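Local coordinates for nitroreductase family protein (Sphingopyxis sp., PDB 7DP1), which reduces dinitroaniline herbicides as an FMN- and NADPH-dependent nitroreductase, at the interface of chains A and B. Numbering follows the deposited sequence. Chains: chain A/B, Nitroreductase family protein.

Contact 1: the interface of chains A and B. Residues chain A 56, 58, 62, 189; chain B 229-230.
A:Val58, in strand 54-59, and B:Gln229, the last residue of strand 226-229, form a parallel beta bridge across the two chains. In this nitroreductase-family protein the C-terminal segment of one subunit thereby adds to the sheet of the other, an exchange known from the family's dimers. The side chains of the bridged pair lie side by side and point the same way, A:Val58 CG1 meeting B:Gln229 CB at 3.9 Å. With CG anti to its carbonyl carbon (chi1 -67°) and an extended chain beyond, B:Gln229 carries its amide away from its own strand, between A:Arg62 and the end of helix 182-189. A:Arg62 grips that amide side-on, and both donors go to one oxygen: NE lies 3.1 Å and NH2 3.2 Å from B:Gln229 OE1. Guanidinium and amide planes are 19° apart, nearly coplanar; NH2 approaches almost in line with the carbonyl bond, whereas NE comes in more bent and tilted from the carbonyl plane. The other half of the amide is also engaged. B:Gln229 NE2 donates to the backbone O of A:Leu189 at 3.3 Å in a fairly straight bond (162° at H), with that oxygen in the amide plane. Opposite partners at OE1 and NE2 fix which way round the amide sits, and the carbonyl at the helix C-terminus may strengthen the NE2 bond. A:Thr56 CG2 packs 3.6 Å from B:Gln229 NE2. The bends of A:Arg62 at chi2 and chi3 turn the NE and NH2 edge of the guanidinium toward the amide oxygen, while its CG rests on B:Gly230 CA at 3.5 Å.

Contact 2: the interface of chains A and B. Residues chain A 12, 15; chain B 40, 43-44, 160, 164.
A:Leu15 meets B:Ile40 and B:Ser160 through a side chain whose chi1 of -102° departs from a staggered value; together with chi2 of -50° it aims CD1 at B:Ser160. On B:Ile40, CG2 stands anti to the backbone N and is thereby presented to the partner, where it reaches A:Leu15 CB at 3.9 Å. CD1 of A:Leu15 lies 3.6 Å from the hydroxyl OG of B:Ser160 and also touches its CB, a carbon-to-hydroxyl contact of van der Waals kind. The leucine, with 63 Å² hidden by chain B, buries more surface than any other residue of this patch.

One turn earlier in helix 11-17, A:Ser12 sits against B:Leu164, with its hydroxyl OG 3.4 Å from the methyl CD2. A:Ser12 OG is also 3.9 Å from B:Ile40 CD1, so across the interface the hydroxyl faces methyl groups. Direct polar bonds between the chains are absent from this patch; its polar link runs through water. The backbone O of A:Leu15 is 2.8 Å from water 1, whose separation from the backbone O of B:Arg43 is so short that the detail of that link is doubtful. Water 2 stands at 3.3 Å from A:Leu15 O, and at 2.7 Å from NE of B:Arg43, which it meets at the edge of the guanidinium, in plane and nearly straight (167° at H). The CB of B:Arg43 lies beside A:Leu15 O, 3.7 Å away.

The contact seats helix 11-17 of one subunit against helices 31-41 and 148-167 of the other. FMN-pocket residues come soon after in sequence: A:Arg18 and A:Arg19 just past the end of helix 11-17, B:Pro45 and B:Ser46 just past B:Ala44. This seating therefore likely supports a flavin site built from both chains.

Contact 1: the interface of chains A and B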
ATOM      1  N   THR A  56       3.366  -2.159 -16.287  1.00 37.06           N
ATOM      2  CA  THR A  56       4.045  -2.618 -17.477  1.00 35.35           C
ATOM      3  C   THR A  56       5.177  -3.565 -17.080  1.00 41.72           C
ATOM      4  O   THR A  56       6.164  -3.159 -16.459  1.00 36.99           O
ATOM      5  CB  THR A  56       4.576  -1.444 -18.289  1.00 43.48           C
ATOM      6  OG1 THR A  56       3.460  -0.633 -18.673  1.00 40.45           O
ATOM      7  CG2 THR A  56       5.317  -1.935 -19.550  1.00 37.05           C
ATOM      8  N   VAL A  58       8.221  -5.876 -17.969  1.00 45.26           N
ATOM      9  CA  VAL A  58       9.187  -6.059 -19.047  1.00 44.91           C
ATOM     10  C   VAL A  58      10.227  -7.137 -18.752  1.00 40.22           C
ATOM     11  O   VAL A  58      10.529  -7.437 -17.599  1.00 46.70           O
ATOM     12  CB  VAL A  58       9.908  -4.734 -19.383  1.00 46.47           C
ATOM     13  CG1 VAL A  58       8.899  -3.679 -19.802  1.00 41.83           C
ATOM     14  CG2 VAL A  58      10.750  -4.257 -18.206  1.00 45.40           C
ATOM     15  N   ARG A  62      13.510  -5.860 -24.167  1.00 59.59           N
ATOM     16  CA  ARG A  62      12.803  -4.645 -23.766  1.00 58.26           C
ATOM     17  C   ARG A  62      13.348  -4.131 -22.445  1.00 49.35           C
ATOM     18  O   ARG A  62      13.652  -2.947 -22.282  1.00 50.62           O
ATOM     19  CB  ARG A  62      11.309  -4.920 -23.641  1.00 55.58           C
ATOM     20  CG  ARG A  62      10.677  -5.361 -24.958  1.00 67.46           C
ATOM     21  CD  ARG A  62      10.663  -4.233 -25.970  1.00 71.96           C
ATOM     22  NE  ARG A  62      10.103  -3.025 -25.382  1.00 79.51           N
ATOM     23  CZ  ARG A  62      10.801  -1.922 -25.143  1.00 81.34           C
ATOM     24  NH1 ARG A  62      12.092  -1.872 -25.451  1.00 81.06           N
ATOM     25  NH2 ARG A  62      10.205  -0.875 -24.594  1.00 79.56           N
ATOM     26  N   LEU A 189       8.970   2.619 -22.529  1.00 48.29           N
ATOM     27  CA  LEU A 189       7.839   1.729 -22.353  1.00 49.71           C
ATOM     28  C   LEU A 189       6.705   2.182 -23.281  1.00 50.68           C
ATOM     29  O   LEU A 189       5.697   1.490 -23.448  1.00 51.11           O
ATOM     30  CB  LEU A 189       7.363   1.750 -20.901  1.00 42.22           C
ATOM     31  CG  LEU A 189       8.304   1.245 -19.793  1.00 41.71           C
ATOM     32  CD1 LEU A 189       7.609   1.273 -18.451  1.00 34.45           C
ATOM     33  CD2 LEU A 189       8.888  -0.126 -20.062  1.00 44.41           C
TER
ATOM     34  N   GLN B 229       5.893  -6.980 -22.000  1.00 49.19           N
ATOM     35  CA  GLN B 229       6.844  -6.587 -23.041  1.00 45.74           C
ATOM     36  C   GLN B 229       8.150  -7.376 -22.982  1.00 50.32           C
ATOM     37  O   GLN B 229       8.777  -7.479 -21.915  1.00 52.14           O
ATOM     38  CB  GLN B 229       7.163  -5.098 -22.950  1.00 47.64           C
ATOM     39  CG  GLN B 229       6.004  -4.161 -23.264  1.00 48.07           C
ATOM     40  CD  GLN B 229       6.458  -2.711 -23.345  1.00 49.24           C
ATOM     41  OE1 GLN B 229       7.628  -2.442 -23.590  1.00 58.87           O
ATOM     42  NE2 GLN B 229       5.537  -1.775 -23.131  1.00 52.07           N
ATOM     43  N   GLY B 230       8.561  -7.918 -24.132  1.00 53.21           N
ATOM     44  CA  GLY B 230       9.814  -8.642 -24.261  1.00 53.94           C
ATOM     45  C   GLY B 230       9.737 -10.131 -23.975  1.00 60.36           C
ATOM     46  O   GLY B 230      10.755 -10.828 -24.026  1.00 64.28           O
TER

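Contact 2: the interface of chains A and B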
ATOM      1  N   SER A  12       1.113 -14.840   7.393  1.00 53.64           N
ATOM      2  CA  SER A  12       2.095 -14.441   8.407  1.00 53.16           C
ATOM      3  C   SER A  12       3.510 -14.756   7.967  1.00 48.24           C
ATOM      4  O   SER A  12       4.417 -13.924   8.084  1.00 41.21           O
ATOM      5  CB  SER A  12       1.823 -15.133   9.748  1.00 56.01           C
ATOM      6  OG  SER A  12       0.625 -14.657  10.323  1.00 61.59           O
ATOM      7  N   LEU A  15       4.572 -12.524   5.005  1.00 41.82           N
ATOM      8  CA  LEU A  15       5.002 -11.220   5.525  1.00 41.46           C
ATOM      9  C   LEU A  15       6.401 -11.278   6.130  1.00 44.70           C
ATOM     10  O   LEU A  15       7.227 -10.379   5.921  1.00 45.06           O
ATOM     11  CB  LEU A  15       4.034 -10.716   6.600  1.00 51.75           C
ATOM     12  CG  LEU A  15       2.982  -9.649   6.281  1.00 53.60           C
ATOM     13  CD1 LEU A  15       3.627  -8.460   5.566  1.00 45.26           C
ATOM     14  CD2 LEU A  15       1.843 -10.219   5.464  1.00 59.06           C
TER
ATOM     15  N   ILE B  40       3.627  -8.220  13.254  1.00 43.87           N
ATOM     16  CA  ILE B  40       4.008  -8.800  11.976  1.00 40.47           C
ATOM     17  C   ILE B  40       3.814  -7.815  10.819  1.00 40.36           C
ATOM     18  O   ILE B  40       4.646  -7.748   9.922  1.00 36.25           O
ATOM     19  CB  ILE B  40       3.224 -10.082  11.708  1.00 48.43           C
ATOM     20  CG1 ILE B  40       3.278 -10.973  12.950  1.00 54.83           C
ATOM     21  CG2 ILE B  40       3.778 -10.788  10.477  1.00 42.10           C
ATOM     22  CD1 ILE B  40       2.495 -12.254  12.835  1.00 60.15           C
ATOM     23  N   ARG B  43       6.400  -5.646   9.339  1.00 36.82           N
ATOM     24  CA  ARG B  43       7.363  -6.170   8.371  1.00 42.36           C
ATOM     25  C   ARG B  43       7.038  -5.741   6.945  1.00 37.06           C
ATOM     26  O   ARG B  43       7.719  -6.142   6.002  1.00 35.76           O
ATOM     27  CB  ARG B  43       7.459  -7.695   8.462  1.00 36.89           C
ATOM     28  CG  ARG B  43       7.877  -8.229   9.840  1.00 36.68           C
ATOM     29  CD  ARG B  43       9.188  -7.616  10.331  1.00 44.90           C
ATOM     30  NE  ARG B  43      10.299  -7.812   9.396  1.00 46.20           N
ATOM     31  CZ  ARG B  43      11.549  -7.435   9.634  1.00 46.91           C
ATOM     32  NH1 ARG B  43      11.855  -6.815  10.774  1.00 46.02           N
ATOM     33  NH2 ARG B  43      12.489  -7.646   8.724  1.00 50.04           N
ATOM     34  N   ALA B  44       5.995  -4.934   6.778  1.00 29.62           N
ATOM     35  CA  ALA B  44       5.705  -4.340   5.472  1.00 28.46           C
ATOM     36  C   ALA B  44       6.891  -3.488   5.010  1.00 30.55           C
ATOM     37  O   ALA B  44       7.539  -2.829   5.816  1.00 34.94           O
ATOM     38  CB  ALA B  44       4.417  -3.479   5.544  1.00 31.21           C
ATOM     39  N   SER B 160      -1.284  -5.195   4.582  1.00 21.57           N
ATOM     40  CA  SER B 160      -0.684  -6.213   5.476  1.00 30.90           C
ATOM     41  C   SER B 160      -1.600  -6.504   6.687  1.00 27.87           C
ATOM     42  O   SER B 160      -1.908  -7.664   7.008  1.00 23.89           O
ATOM     43  CB  SER B 160       0.696  -5.770   5.977  1.00 31.42           C
ATOM     44  OG  SER B 160       1.599  -5.595   4.891  1.00 26.63           O
ATOM     45  N   LEU B 164      -3.687 -10.031   7.564  1.00 38.36           N
ATOM     46  CA  LEU B 164      -3.406 -10.720   8.819  1.00 35.14           C
ATOM     47  C   LEU B 164      -4.671 -10.908   9.635  1.00 34.16           C
ATOM     48  O   LEU B 164      -4.803 -11.904  10.343  1.00 41.17           O
ATOM     49  CB  LEU B 164      -2.345  -9.971   9.625  1.00 33.18           C
ATOM     50  CG  LEU B 164      -0.903 -10.144   9.127  1.00 38.52           C
ATOM     51  CD1 LEU B 164       0.020  -9.061   9.669  1.00 35.18           C
ATOM     52  CD2 LEU B 164      -0.395 -11.486   9.581  1.00 41.96           C
TER
HETATM   53  O   HOH W   1       6.745  -7.902   4.623  1.00 45.83           O
HETATM   54  O   HOH W   2      10.049  -9.245   7.148  1.00 47.69           O

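About 30 Å separates the C-alpha centres of contact 1 and contact 2, and the two have no residue or secondary-structure element in common. Chain roles differ: in contact 1 a C-terminal segment of chain B reaches onto the strand and helices of chain A, whereas in contact 2 an N-terminal helix of chain A lies on helices of chain B. The two-fold symmetry repeats each with the chains exchanged, so both termini of every subunit engage the neighbour. Such widely spaced attachments fit an intertwined dimer, with contact 1 contributing a strand and amide clasp at the sheet edge and contact 2 a mainly apolar seat near flavin-pocket residues.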